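Local coordinates for acyl-CoA N-acyltransferases (NAT) superfamily protein (Arabidopsis thaliana, PDB 6TH0) that probably transfers the acetyl group of acetyl-CoA, which it binds in its GNAT-fold domain, to N-terminal methionines of transmembrane proteins and to protein lysines, at residues I6-I11 / R109-A114; V95-L100 / R145-M150; N117-Y122 / R130-H135; L134-I137 / A143-L146. One frame throughout, in Å; residues are numbered along the deposited sequence.

Interaction 1 (I6-I11 / R109-A114). With ACO (acetyl coenzyme *a), chain C.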
# COMPACT_ATOMS: atom_id res chain seq x y z
N ILE A 6 4.06 -7.79 17.60
CA ILE A 6 3.29 -7.31 16.45
C ILE A 6 2.99 -8.47 15.51
O ILE A 6 3.90 -9.22 15.13
CB ILE A 6 4.03 -6.19 15.71
CG1 ILE A 6 4.35 -5.04 16.67
CG2 ILE A 6 3.19 -5.68 14.56
CD1 ILE A 6 3.12 -4.43 17.32
N CYS A 7 1.72 -8.62 15.12
CA CYS A 7 1.26 -9.65 14.21
C CYS A 7 0.54 -9.03 13.02
O CYS A 7 0.10 -7.88 13.06
CB CYS A 7 0.34 -10.65 14.91
SG CYS A 7 1.13 -11.68 16.15
N PHE A 8 0.41 -9.81 11.95
CA PHE A 8 -0.22 -9.33 10.72
C PHE A 8 -1.33 -10.28 10.29
O PHE A 8 -1.17 -11.50 10.36
CB PHE A 8 0.83 -9.15 9.63
CG PHE A 8 1.98 -8.27 10.05
CD1 PHE A 8 1.87 -6.89 10.01
CD2 PHE A 8 3.16 -8.83 10.53
CE1 PHE A 8 2.92 -6.08 10.42
CE2 PHE A 8 4.21 -8.03 10.94
CZ PHE A 8 4.09 -6.66 10.89
N ARG A 9 -2.46 -9.71 9.90
CA ARG A 9 -3.59 -10.52 9.45
C ARG A 9 -4.33 -9.75 8.37
O ARG A 9 -4.15 -8.53 8.23
CB ARG A 9 -4.54 -10.84 10.61
CG ARG A 9 -5.06 -9.58 11.35
CD ARG A 9 -6.35 -9.89 12.10
NE ARG A 9 -6.80 -8.76 12.92
CZ ARG A 9 -7.47 -7.71 12.43
NH1 ARG A 9 -7.73 -7.64 11.13
NH2 ARG A 9 -7.86 -6.73 13.24
N PRO A 10 -5.15 -10.43 7.57
CA PRO A 10 -5.96 -9.71 6.59
C PRO A 10 -6.92 -8.76 7.28
O PRO A 10 -7.40 -9.02 8.39
CB PRO A 10 -6.70 -10.82 5.85
CG PRO A 10 -5.88 -12.07 6.10
CD PRO A 10 -5.32 -11.89 7.48
N ILE A 11 -7.19 -7.63 6.64
CA ILE A 11 -8.24 -6.76 7.14
C ILE A 11 -9.60 -7.42 6.89
O ILE A 11 -9.83 -8.04 5.84
CB ILE A 11 -8.14 -5.38 6.49
CG1 ILE A 11 -6.83 -4.72 6.92
CG2 ILE A 11 -9.30 -4.49 6.95
CD1 ILE A 11 -6.59 -3.35 6.32
N ARG A 109 9.58 1.28 14.36
CA ARG A 109 9.80 -0.06 14.86
C ARG A 109 9.85 -1.09 13.74
O ARG A 109 9.97 -2.29 14.01
CB ARG A 109 8.72 -0.43 15.88
CG ARG A 109 8.65 0.52 17.07
CD ARG A 109 7.65 0.08 18.13
NE ARG A 109 7.42 1.15 19.09
CZ ARG A 109 6.54 1.09 20.09
NH1 ARG A 109 6.41 2.12 20.92
NH2 ARG A 109 5.79 0.01 20.26
N GLY A 110 9.80 -0.65 12.49
CA GLY A 110 9.82 -1.55 11.36
C GLY A 110 8.47 -2.08 10.93
O GLY A 110 8.41 -2.98 10.08
N ILE A 111 7.37 -1.55 11.47
CA ILE A 111 6.06 -2.08 11.13
C ILE A 111 5.71 -1.76 9.67
O ILE A 111 5.25 -2.64 8.93
CB ILE A 111 5.00 -1.54 12.11
CG1 ILE A 111 5.28 -2.10 13.51
CG2 ILE A 111 3.57 -1.91 11.66
CD1 ILE A 111 4.47 -1.41 14.63
N ALA A 112 5.95 -0.53 9.24
CA ALA A 112 5.65 -0.18 7.85
C ALA A 112 6.48 -1.00 6.89
O ALA A 112 5.98 -1.48 5.87
CB ALA A 112 5.87 1.31 7.60
N LYS A 113 7.77 -1.17 7.19
CA LYS A 113 8.60 -2.04 6.37
C LYS A 113 8.01 -3.44 6.28
O LYS A 113 7.98 -4.05 5.21
CB LYS A 113 10.02 -2.07 6.94
CG LYS A 113 10.98 -2.95 6.15
CD LYS A 113 12.39 -2.81 6.72
CE LYS A 113 13.44 -3.36 5.77
NZ LYS A 113 13.32 -4.83 5.58
N ALA A 114 7.57 -3.99 7.42
CA ALA A 114 6.98 -5.32 7.41
C ALA A 114 5.69 -5.36 6.61
O ALA A 114 5.42 -6.32 5.89
CB ALA A 114 6.75 -5.82 8.83
N1A ACO C . 15.10 1.25 16.01
C2A ACO C . 15.20 2.55 15.55
N3A ACO C . 14.79 3.11 14.40
C4A ACO C . 14.16 2.19 13.58
C5A ACO C . 13.98 0.81 13.92
C6A ACO C . 14.48 0.38 15.16
N6A ACO C . 14.33 -0.92 15.55
N7A ACO C . 13.31 0.12 12.90
C8A ACO C . 13.10 1.06 11.96
N9A ACO C . 13.59 2.32 12.31
C1B ACO C . 13.54 3.56 11.54
C2B ACO C . 13.76 3.35 9.97
O2B ACO C . 15.09 3.25 9.70
C3B ACO C . 13.18 4.79 9.60
O3B ACO C . 14.13 5.65 9.98
P3B ACO C . 14.21 7.16 8.94
O7A ACO C . 12.94 7.78 9.47
O8A ACO C . 15.52 7.81 9.34
O9A ACO C . 14.10 6.54 7.57
C4B ACO C . 11.90 4.88 10.50
O4B ACO C . 12.23 4.16 11.74
C5B ACO C . 10.66 4.31 9.80
O5B ACO C . 10.87 3.02 9.33
P1A ACO C . 9.59 2.08 9.76
O1A ACO C . 9.49 2.02 11.24
O2A ACO C . 9.66 0.83 8.94
O3A ACO C . 8.14 2.80 9.26
P2A ACO C . 7.13 3.21 10.41
O4A ACO C . 6.40 2.05 10.99
O5A ACO C . 7.63 4.30 11.32
O6A ACO C . 5.84 3.99 9.54
CBP ACO C . 5.12 5.50 7.80
CCP ACO C . 6.33 4.69 8.45
CDP ACO C . 4.17 4.48 7.22
CEP ACO C . 5.63 6.45 6.72
CAP ACO C . 4.48 6.27 8.99
OAP ACO C . 5.30 7.36 9.39
C9P ACO C . 3.10 6.86 8.68
O9P ACO C . 2.10 6.24 8.97
N8P ACO C . 3.03 8.13 8.15
C7P ACO C . 1.71 8.77 7.83
C6P ACO C . 1.02 8.04 6.72
C5P ACO C . 1.87 8.19 5.50
O5P ACO C . 2.51 9.18 5.22
N4P ACO C . 1.92 7.09 4.67
C3P ACO C . 2.78 7.23 3.49
C2P ACO C . 2.24 6.41 2.38
S1P ACO C . 3.35 6.65 0.91
C ACO C . 2.48 8.06 0.23
O ACO C . 2.90 9.19 0.28
CH3 ACO C . 1.18 7.80 -0.35
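F8 alone meets A114 here, sending the far end of its ring across to the helix, bridging 8.9 Å between F8 CA and A114 CA, to place F8 CZ 3.5 Å from A114 CB. With CG anti to its own carbonyl carbon (chi1 -54°), the ring leans toward helix 111-123, and I111 CG2 meets its edge, 4.4 Å from F8 CE1. Two residues earlier in the strand, I6 crosses I111 at about a right angle, with I6 CG1 4.2 Å from I111 CD1. The helix start carries the GNAT signature R/Q-x-x-G-x-G/A, with G110, at the N-cap, and A112 as its last two named positions. Here backbone amides hold the acetyl-CoA pyrophosphate: G110 N donates to O1A of the ligand (3.0 Å), A112 N to O4A (3.1 Å) and K113 N to O2A (3.3 Å). A112 CB points away from strand 6-10 and lies against bridging oxygen O3A of the ligand, at 3.2 Å. Y106 packs on both I6 and I111.

Interaction 2 (V95-L100 / R145-M150). With ACO (acetyl coenzyme *a), chain C.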
# COMPACT_ATOMS: atom_id res chain seq x y z
N VAL A 95 0.61 -5.34 -8.53
CA VAL A 95 -0.02 -4.92 -7.28
C VAL A 95 0.29 -3.45 -7.07
O VAL A 95 1.46 -3.04 -7.16
CB VAL A 95 0.47 -5.78 -6.10
CG1 VAL A 95 -0.17 -5.31 -4.80
CG2 VAL A 95 0.15 -7.25 -6.36
N TYR A 96 -0.75 -2.64 -6.83
CA TYR A 96 -0.62 -1.21 -6.61
C TYR A 96 -0.93 -0.90 -5.15
O TYR A 96 -2.08 -1.05 -4.71
CB TYR A 96 -1.58 -0.44 -7.53
CG TYR A 96 -1.51 1.07 -7.42
CD1 TYR A 96 -0.45 1.78 -7.98
CD2 TYR A 96 -2.50 1.78 -6.75
CE1 TYR A 96 -0.37 3.16 -7.88
CE2 TYR A 96 -2.43 3.16 -6.64
CZ TYR A 96 -1.37 3.85 -7.20
OH TYR A 96 -1.32 5.22 -7.09
N ILE A 97 0.06 -0.42 -4.40
CA ILE A 97 -0.21 -0.03 -3.02
C ILE A 97 -0.97 1.28 -3.03
O ILE A 97 -0.55 2.26 -3.66
CB ILE A 97 1.09 0.08 -2.21
CG1 ILE A 97 1.69 -1.30 -1.96
CG2 ILE A 97 0.80 0.83 -0.87
CD1 ILE A 97 3.12 -1.26 -1.49
N LEU A 98 -2.12 1.29 -2.35
CA LEU A 98 -3.00 2.44 -2.25
C LEU A 98 -2.67 3.25 -0.99
O LEU A 98 -2.37 4.45 -1.08
CB LEU A 98 -4.45 1.99 -2.17
CG LEU A 98 -5.01 1.26 -3.41
CD1 LEU A 98 -6.17 0.39 -3.01
CD2 LEU A 98 -5.47 2.31 -4.39
N THR A 99 -2.73 2.62 0.17
CA THR A 99 -2.49 3.34 1.42
C THR A 99 -1.59 2.52 2.33
O THR A 99 -1.49 1.30 2.22
CB THR A 99 -3.80 3.66 2.14
OG1 THR A 99 -4.37 2.47 2.68
CG2 THR A 99 -4.80 4.35 1.22
N LEU A 100 -0.92 3.23 3.24
CA LEU A 100 -0.01 2.62 4.20
C LEU A 100 0.07 3.58 5.36
O LEU A 100 0.17 4.78 5.13
CB LEU A 100 1.37 2.40 3.59
CG LEU A 100 2.52 2.09 4.53
CD1 LEU A 100 2.42 0.66 5.02
CD2 LEU A 100 3.85 2.33 3.83
N ARG A 145 12.37 7.44 1.85
CA ARG A 145 13.44 6.62 2.43
C ARG A 145 12.98 5.18 2.66
O ARG A 145 13.77 4.23 2.51
CB ARG A 145 13.95 7.24 3.74
CG ARG A 145 14.60 8.60 3.57
CD ARG A 145 15.38 9.05 4.82
NE ARG A 145 14.55 9.10 6.02
CZ ARG A 145 13.88 10.18 6.43
NH1 ARG A 145 13.15 10.13 7.54
NH2 ARG A 145 13.92 11.30 5.72
N LEU A 146 11.73 5.00 3.09
CA LEU A 146 11.20 3.67 3.37
C LEU A 146 11.15 2.81 2.12
O LEU A 146 11.59 1.65 2.11
CB LEU A 146 9.80 3.80 3.99
CG LEU A 146 8.99 2.52 4.26
CD1 LEU A 146 9.72 1.62 5.23
CD2 LEU A 146 7.59 2.88 4.80
N TYR A 147 10.59 3.35 1.04
CA TYR A 147 10.47 2.52 -0.15
C TYR A 147 11.83 2.25 -0.77
O TYR A 147 12.10 1.14 -1.24
CB TYR A 147 9.48 3.16 -1.12
CG TYR A 147 8.04 2.89 -0.70
CD1 TYR A 147 7.47 1.63 -0.87
CD2 TYR A 147 7.26 3.87 -0.10
CE1 TYR A 147 6.18 1.37 -0.48
CE2 TYR A 147 5.97 3.62 0.29
CZ TYR A 147 5.43 2.36 0.10
OH TYR A 147 4.14 2.09 0.48
N LYS A 148 12.72 3.25 -0.75
CA LYS A 148 14.09 3.03 -1.20
C LYS A 148 14.77 1.93 -0.38
O LYS A 148 15.49 1.08 -0.92
CB LYS A 148 14.89 4.34 -1.13
CG LYS A 148 16.26 4.25 -1.74
CD LYS A 148 16.91 5.63 -1.82
CE LYS A 148 18.39 5.52 -2.18
NZ LYS A 148 19.19 4.84 -1.12
N ARG A 149 14.53 1.92 0.93
CA ARG A 149 15.12 0.91 1.80
C ARG A 149 14.63 -0.48 1.44
O ARG A 149 15.37 -1.46 1.60
CB ARG A 149 14.74 1.21 3.25
CG ARG A 149 15.43 0.37 4.31
CD ARG A 149 15.00 0.82 5.70
NE ARG A 149 15.28 2.23 5.97
CZ ARG A 149 14.36 3.16 6.23
NH1 ARG A 149 13.07 2.83 6.25
NH2 ARG A 149 14.72 4.41 6.46
N MET A 150 13.39 -0.58 0.96
CA MET A 150 12.79 -1.81 0.47
C MET A 150 13.22 -2.16 -0.95
O MET A 150 12.64 -3.08 -1.54
CB MET A 150 11.26 -1.70 0.54
CG MET A 150 10.71 -1.63 1.96
SD MET A 150 11.31 -3.01 2.93
CE MET A 150 10.55 -4.39 2.08
N1A ACO C . 15.10 1.25 16.01
C2A ACO C . 15.20 2.55 15.55
N3A ACO C . 14.79 3.11 14.40
C4A ACO C . 14.16 2.19 13.58
C5A ACO C . 13.98 0.81 13.92
C6A ACO C . 14.48 0.38 15.16
N6A ACO C . 14.33 -0.92 15.55
N7A ACO C . 13.31 0.12 12.90
C8A ACO C . 13.10 1.06 11.96
N9A ACO C . 13.59 2.32 12.31
C1B ACO C . 13.54 3.56 11.54
C2B ACO C . 13.76 3.35 9.97
O2B ACO C . 15.09 3.25 9.70
C3B ACO C . 13.18 4.79 9.60
O3B ACO C . 14.13 5.65 9.98
P3B ACO C . 14.21 7.16 8.94
O7A ACO C . 12.94 7.78 9.47
O8A ACO C . 15.52 7.81 9.34
O9A ACO C . 14.10 6.54 7.57
C4B ACO C . 11.90 4.88 10.50
O4B ACO C . 12.23 4.16 11.74
C5B ACO C . 10.66 4.31 9.80
O5B ACO C . 10.87 3.02 9.33
P1A ACO C . 9.59 2.08 9.76
O1A ACO C . 9.49 2.02 11.24
O2A ACO C . 9.66 0.83 8.94
O3A ACO C . 8.14 2.80 9.26
P2A ACO C . 7.13 3.21 10.41
O4A ACO C . 6.40 2.05 10.99
O5A ACO C . 7.63 4.30 11.32
O6A ACO C . 5.84 3.99 9.54
CBP ACO C . 5.12 5.50 7.80
CCP ACO C . 6.33 4.69 8.45
CDP ACO C . 4.17 4.48 7.22
CEP ACO C . 5.63 6.45 6.72
CAP ACO C . 4.48 6.27 8.99
OAP ACO C . 5.30 7.36 9.39
C9P ACO C . 3.10 6.86 8.68
O9P ACO C . 2.10 6.24 8.97
N8P ACO C . 3.03 8.13 8.15
C7P ACO C . 1.71 8.77 7.83
C6P ACO C . 1.02 8.04 6.72
C5P ACO C . 1.87 8.19 5.50
O5P ACO C . 2.51 9.18 5.22
N4P ACO C . 1.92 7.09 4.67
C3P ACO C . 2.78 7.23 3.49
C2P ACO C . 2.24 6.41 2.38
S1P ACO C . 3.35 6.65 0.91
C ACO C . 2.48 8.06 0.23
O ACO C . 2.90 9.19 0.28
CH3 ACO C . 1.18 7.80 -0.35
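L100 O accepts a nearly straight hydrogen bond from N4P of acetyl-CoA (2.9 Å, 171°), so the pantetheine arm uses the strand's carbonyl much as a neighbouring strand would. The side chain of L100 turns to helix 145-149, and its CD2 does the touching: it meets L146 CD2 tip to tip at 3.9 Å and comes 3.4 Å from Y147 OH. Y147 approaches I97 and L100 from the opposite direction. Its ring edge faces I97 CD1 and, on the CE2 side, S1P of the ligand at 4.1 Å; I97 CG2 also packs beside the hydroxyl. At the other end of the ligand, R145 is bent at chi3 (-57°), which turns its guanidinium edge-on to the 3'-phosphate: NE gives O9A of acetyl-CoA a bond of 3.0 Å, and NH1 gives another to O7A. R149 NH2 also reaches O9A, though that bond is too short to be trusted in detail; O2B of the ribose lies over one face of its guanidinium and R145 O over the other. The strand carries a classic beta bulge, L98 and T99 sharing T68 as their partner on strand 63-73. A bulged central strand whose splayed end offers a carbonyl to pantetheine is the hallmark of the acetyl-CoA cleft in the GNAT fold.

Interaction 3 (N117-Y122 / R130-H135)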
# COMPACT_ATOMS: atom_id res chain seq x y z
N ASN A 117 6.57 -5.48 3.08
CA ASN A 117 7.07 -6.82 2.82
C ASN A 117 5.93 -7.80 2.54
O ASN A 117 6.03 -8.65 1.64
CB ASN A 117 7.91 -7.28 4.01
CG ASN A 117 8.61 -8.59 3.76
OD1 ASN A 117 9.17 -8.81 2.70
ND2 ASN A 117 8.57 -9.48 4.75
N GLU A 118 4.83 -7.69 3.29
CA GLU A 118 3.67 -8.54 3.05
C GLU A 118 3.15 -8.37 1.63
O GLU A 118 2.79 -9.35 0.97
CB GLU A 118 2.56 -8.22 4.06
CG GLU A 118 2.91 -8.56 5.50
CD GLU A 118 3.13 -10.04 5.71
OE1 GLU A 118 2.55 -10.83 4.95
OE2 GLU A 118 3.90 -10.42 6.62
N VAL A 119 3.12 -7.13 1.13
CA VAL A 119 2.61 -6.90 -0.22
C VAL A 119 3.55 -7.50 -1.26
O VAL A 119 3.10 -8.14 -2.22
CB VAL A 119 2.41 -5.40 -0.46
CG1 VAL A 119 1.90 -5.16 -1.87
CG2 VAL A 119 1.44 -4.80 0.59
N VAL A 120 4.86 -7.33 -1.08
CA VAL A 120 5.82 -7.89 -2.03
C VAL A 120 5.78 -9.41 -1.99
O VAL A 120 5.78 -10.07 -3.04
CB VAL A 120 7.24 -7.37 -1.71
CG1 VAL A 120 8.28 -8.04 -2.62
CG2 VAL A 120 7.28 -5.86 -1.80
N LYS A 121 5.72 -9.99 -0.79
CA LYS A 121 5.61 -11.44 -0.67
C LYS A 121 4.32 -11.95 -1.31
O LYS A 121 4.30 -13.04 -1.89
CB LYS A 121 5.70 -11.82 0.81
CG LYS A 121 7.14 -11.94 1.31
CD LYS A 121 7.26 -12.06 2.83
CE LYS A 121 6.30 -13.03 3.47
NZ LYS A 121 6.11 -12.64 4.91
N TYR A 122 3.24 -11.18 -1.20
CA TYR A 122 2.00 -11.55 -1.86
C TYR A 122 2.15 -11.53 -3.37
O TYR A 122 1.77 -12.49 -4.05
CB TYR A 122 0.86 -10.62 -1.42
CG TYR A 122 -0.45 -10.94 -2.10
CD1 TYR A 122 -1.23 -12.00 -1.67
CD2 TYR A 122 -0.91 -10.19 -3.19
CE1 TYR A 122 -2.43 -12.32 -2.29
CE2 TYR A 122 -2.11 -10.50 -3.81
CZ TYR A 122 -2.86 -11.56 -3.36
OH TYR A 122 -4.06 -11.88 -3.96
N ARG A 130 3.88 -9.12 -11.88
CA ARG A 130 5.19 -8.61 -12.28
C ARG A 130 5.85 -7.76 -11.22
O ARG A 130 7.05 -7.46 -11.35
CB ARG A 130 5.07 -7.79 -13.57
CG ARG A 130 4.48 -8.59 -14.74
CD ARG A 130 4.35 -7.73 -15.99
NE ARG A 130 3.89 -8.49 -17.15
CZ ARG A 130 4.70 -9.13 -18.00
NH1 ARG A 130 6.01 -9.10 -17.81
NH2 ARG A 130 4.20 -9.80 -19.03
N GLY A 131 5.14 -7.41 -10.17
CA GLY A 131 5.74 -6.60 -9.13
C GLY A 131 4.72 -5.69 -8.47
O GLY A 131 3.52 -5.91 -8.56
N VAL A 132 5.26 -4.67 -7.81
CA VAL A 132 4.50 -3.73 -6.98
C VAL A 132 4.86 -2.32 -7.40
O VAL A 132 6.02 -2.03 -7.69
CB VAL A 132 4.82 -3.94 -5.48
CG1 VAL A 132 3.98 -3.01 -4.58
CG2 VAL A 132 4.67 -5.42 -5.09
N TYR A 133 3.86 -1.43 -7.46
CA TYR A 133 4.13 -0.01 -7.69
C TYR A 133 3.16 0.82 -6.86
O TYR A 133 2.20 0.32 -6.26
CB TYR A 133 4.08 0.37 -9.18
CG TYR A 133 2.72 0.48 -9.87
CD1 TYR A 133 1.94 -0.65 -10.13
CD2 TYR A 133 2.25 1.72 -10.32
CE1 TYR A 133 0.70 -0.53 -10.77
CE2 TYR A 133 1.03 1.84 -10.97
CZ TYR A 133 0.25 0.71 -11.20
OH TYR A 133 -0.97 0.84 -11.86
N LEU A 134 3.47 2.11 -6.75
CA LEU A 134 2.70 3.03 -5.94
C LEU A 134 3.18 4.44 -6.23
O LEU A 134 4.18 4.65 -6.92
CB LEU A 134 2.85 2.70 -4.45
CG LEU A 134 4.28 2.98 -3.95
CD1 LEU A 134 4.20 3.35 -2.50
CD2 LEU A 134 5.24 1.80 -4.15
N HIS A 135 2.47 5.41 -5.67
CA HIS A 135 2.85 6.80 -5.73
C HIS A 135 3.03 7.32 -4.31
O HIS A 135 2.25 6.98 -3.42
CB HIS A 135 1.81 7.64 -6.48
CG HIS A 135 1.67 7.29 -7.93
ND1 HIS A 135 0.81 6.32 -8.38
CD2 HIS A 135 2.28 7.79 -9.02
CE1 HIS A 135 0.90 6.24 -9.70
NE2 HIS A 135 1.79 7.12 -10.11
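Helix 111-123 is the connection of the beta-alpha-beta crossover that joins parallel neighbours 93-102 and 129-137, and V119 and V120 seat it on V132 of the second strand. V132 points toward the helix and divides its two methyls between successive residues. CG1, anti to the backbone N (chi1 -177°), lies 4.0 Å from V119 CG1, where the two side chains cross obliquely. CG2 takes the other direction and packs against the helix backbone, 4.1 Å from V120 CA, with V120 CG2 alongside at 4.2 Å from the same V132 CG2. At this point the helix comes close to the sheet, with V120 CA 6.6 Å from V132 CA. Within the GNAT fold the contact is wholly apolar and lies on one face of the central sheet: V119 also rests on V95 and I97 of strand 93-102, V132 on I97, and V120 on Y176 of strand 167-177. Y133 and H135 sit on the other face of strand 129-137, where H135 ND1 is hydrogen-bonded to the hydroxyl of Y96 and H135 NE2 to E78. The helix flank turned from the strand carries a long salt bridge, K121 NZ to E118 OE2 at 3.6 Å.

Interaction 4 (L134-I137 / A143-L146). With ACO (acetyl coenzyme *a), chain C.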
# COMPACT_ATOMS: atom_id res chain seq x y z
N LEU A 134 3.47 2.11 -6.75
CA LEU A 134 2.70 3.03 -5.94
C LEU A 134 3.18 4.44 -6.23
O LEU A 134 4.18 4.65 -6.92
CB LEU A 134 2.85 2.70 -4.45
CG LEU A 134 4.28 2.98 -3.95
CD1 LEU A 134 4.20 3.35 -2.50
CD2 LEU A 134 5.24 1.80 -4.15
N HIS A 135 2.47 5.41 -5.67
CA HIS A 135 2.85 6.80 -5.73
C HIS A 135 3.03 7.32 -4.31
O HIS A 135 2.25 6.98 -3.42
CB HIS A 135 1.81 7.64 -6.48
CG HIS A 135 1.67 7.29 -7.93
ND1 HIS A 135 0.81 6.32 -8.38
CD2 HIS A 135 2.28 7.79 -9.02
CE1 HIS A 135 0.90 6.24 -9.70
NE2 HIS A 135 1.79 7.12 -10.11
N VAL A 136 4.08 8.10 -4.12
CA VAL A 136 4.39 8.72 -2.84
C VAL A 136 4.29 10.22 -3.00
O VAL A 136 4.76 10.78 -4.00
CB VAL A 136 5.82 8.31 -2.39
CG1 VAL A 136 6.17 8.94 -1.07
CG2 VAL A 136 5.94 6.78 -2.34
N ILE A 137 3.68 10.89 -2.02
CA ILE A 137 3.69 12.34 -2.05
C ILE A 137 5.15 12.80 -2.06
O ILE A 137 5.95 12.32 -1.26
CB ILE A 137 2.94 12.91 -0.84
CG1 ILE A 137 1.46 12.58 -0.95
CG2 ILE A 137 3.19 14.40 -0.72
CD1 ILE A 137 0.67 12.96 0.31
N ALA A 143 8.64 8.51 3.76
CA ALA A 143 8.10 7.50 2.85
C ALA A 143 9.08 7.19 1.73
O ALA A 143 9.29 6.02 1.39
CB ALA A 143 6.76 7.98 2.28
N ILE A 144 9.69 8.22 1.14
CA ILE A 144 10.72 8.00 0.12
C ILE A 144 11.84 7.11 0.66
O ILE A 144 12.25 6.14 0.01
CB ILE A 144 11.25 9.34 -0.40
CG1 ILE A 144 10.14 10.10 -1.13
CG2 ILE A 144 12.51 9.15 -1.26
CD1 ILE A 144 10.52 11.54 -1.48
N ARG A 145 12.37 7.44 1.85
CA ARG A 145 13.44 6.62 2.43
C ARG A 145 12.98 5.18 2.66
O ARG A 145 13.77 4.23 2.51
CB ARG A 145 13.95 7.24 3.74
CG ARG A 145 14.60 8.60 3.57
CD ARG A 145 15.38 9.05 4.82
NE ARG A 145 14.55 9.10 6.02
CZ ARG A 145 13.88 10.18 6.43
NH1 ARG A 145 13.15 10.13 7.54
NH2 ARG A 145 13.92 11.30 5.72
N LEU A 146 11.73 5.00 3.09
CA LEU A 146 11.20 3.67 3.37
C LEU A 146 11.15 2.81 2.12
O LEU A 146 11.59 1.65 2.11
CB LEU A 146 9.80 3.80 3.99
CG LEU A 146 8.99 2.52 4.26
CD1 LEU A 146 9.72 1.62 5.23
CD2 LEU A 146 7.59 2.88 4.80
N1A ACO C . 15.10 1.25 16.01
C2A ACO C . 15.20 2.55 15.55
N3A ACO C . 14.79 3.11 14.40
C4A ACO C . 14.16 2.19 13.58
C5A ACO C . 13.98 0.81 13.92
C6A ACO C . 14.48 0.38 15.16
N6A ACO C . 14.33 -0.92 15.55
N7A ACO C . 13.31 0.12 12.90
C8A ACO C . 13.10 1.06 11.96
N9A ACO C . 13.59 2.32 12.31
C1B ACO C . 13.54 3.56 11.54
C2B ACO C . 13.76 3.35 9.97
O2B ACO C . 15.09 3.25 9.70
C3B ACO C . 13.18 4.79 9.60
O3B ACO C . 14.13 5.65 9.98
P3B ACO C . 14.21 7.16 8.94
O7A ACO C . 12.94 7.78 9.47
O8A ACO C . 15.52 7.81 9.34
O9A ACO C . 14.10 6.54 7.57
C4B ACO C . 11.90 4.88 10.50
O4B ACO C . 12.23 4.16 11.74
C5B ACO C . 10.66 4.31 9.80
O5B ACO C . 10.87 3.02 9.33
P1A ACO C . 9.59 2.08 9.76
O1A ACO C . 9.49 2.02 11.24
O2A ACO C . 9.66 0.83 8.94
O3A ACO C . 8.14 2.80 9.26
P2A ACO C . 7.13 3.21 10.41
O4A ACO C . 6.40 2.05 10.99
O5A ACO C . 7.63 4.30 11.32
O6A ACO C . 5.84 3.99 9.54
CBP ACO C . 5.12 5.50 7.80
CCP ACO C . 6.33 4.69 8.45
CDP ACO C . 4.17 4.48 7.22
CEP ACO C . 5.63 6.45 6.72
CAP ACO C . 4.48 6.27 8.99
OAP ACO C . 5.30 7.36 9.39
C9P ACO C . 3.10 6.86 8.68
O9P ACO C . 2.10 6.24 8.97
N8P ACO C . 3.03 8.13 8.15
C7P ACO C . 1.71 8.77 7.83
C6P ACO C . 1.02 8.04 6.72
C5P ACO C . 1.87 8.19 5.50
O5P ACO C . 2.51 9.18 5.22
N4P ACO C . 1.92 7.09 4.67
C3P ACO C . 2.78 7.23 3.49
C2P ACO C . 2.24 6.41 2.38
S1P ACO C . 3.35 6.65 0.91
C ACO C . 2.48 8.06 0.23
O ACO C . 2.90 9.19 0.28
CH3 ACO C . 1.18 7.80 -0.35
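V136 faces helix 143-146 and the thioester of acetyl-CoA at once. Its CB lies 4.1 Å from O, the acetyl carbonyl oxygen of the ligand. CG1, held anti to the backbone N (chi1 180°), does most of the touching: it packs on A143 CB at 3.5 Å, has I144 CG1 beside it at 4.1 Å, and is also 3.5 Å from that acetyl oxygen. CG2 branches to the sulfur, resting 4.2 Å from S1P of the ligand. A143 lines the same pocket from the helix: its CB, which meets V136 CG1, also lies close to the sulfur, with A143 CB 3.9 Å from S1P of the ligand. I144 reaches V136 with CG1 rather than its tip, and its side chain also touches Y172. Just beyond V136, I137 N donates to the acetyl oxygen of the ligand (3.0 Å, 162°), and the I137 side chain leads off to Y162 and I164. H135 O approaches the acetyl methyl of the ligand. Near the first turn of the helix, N140 joins in: its OD1 accepts from A143 N and its ND2 is hydrogen-bonded to the ligand. A thioester carbonyl lying beside apolar side chains and bonded by a backbone N-H is probably polarised by that bond, consistent with readiness for attack on the acetyl carbon.

Overall arrangement
From the N terminus, strand 6-10 is joined by interaction 1 to the start of helix 111-123, closing a loop of 97 residues and tying an outer strand to the pyrophosphate site. Interaction 2 opens within that loop, on strand 93-102, and closes on helix 141-149, so the two cross. Interaction 3 falls between the segments of interaction 2 and closes the short connection from helix 111-123 into strand 129-137. Interaction 4 leaves that strand where interaction 3 ends, sharing L134 and H135, and finishes on helix 141-149 with interaction 2, sharing R145 and L146. Interactions 1, 2 and 4 all touch acetyl-CoA; the apolar packing of interaction 3 lies farther off, with the V132 side chain about 11 Å from the ligand.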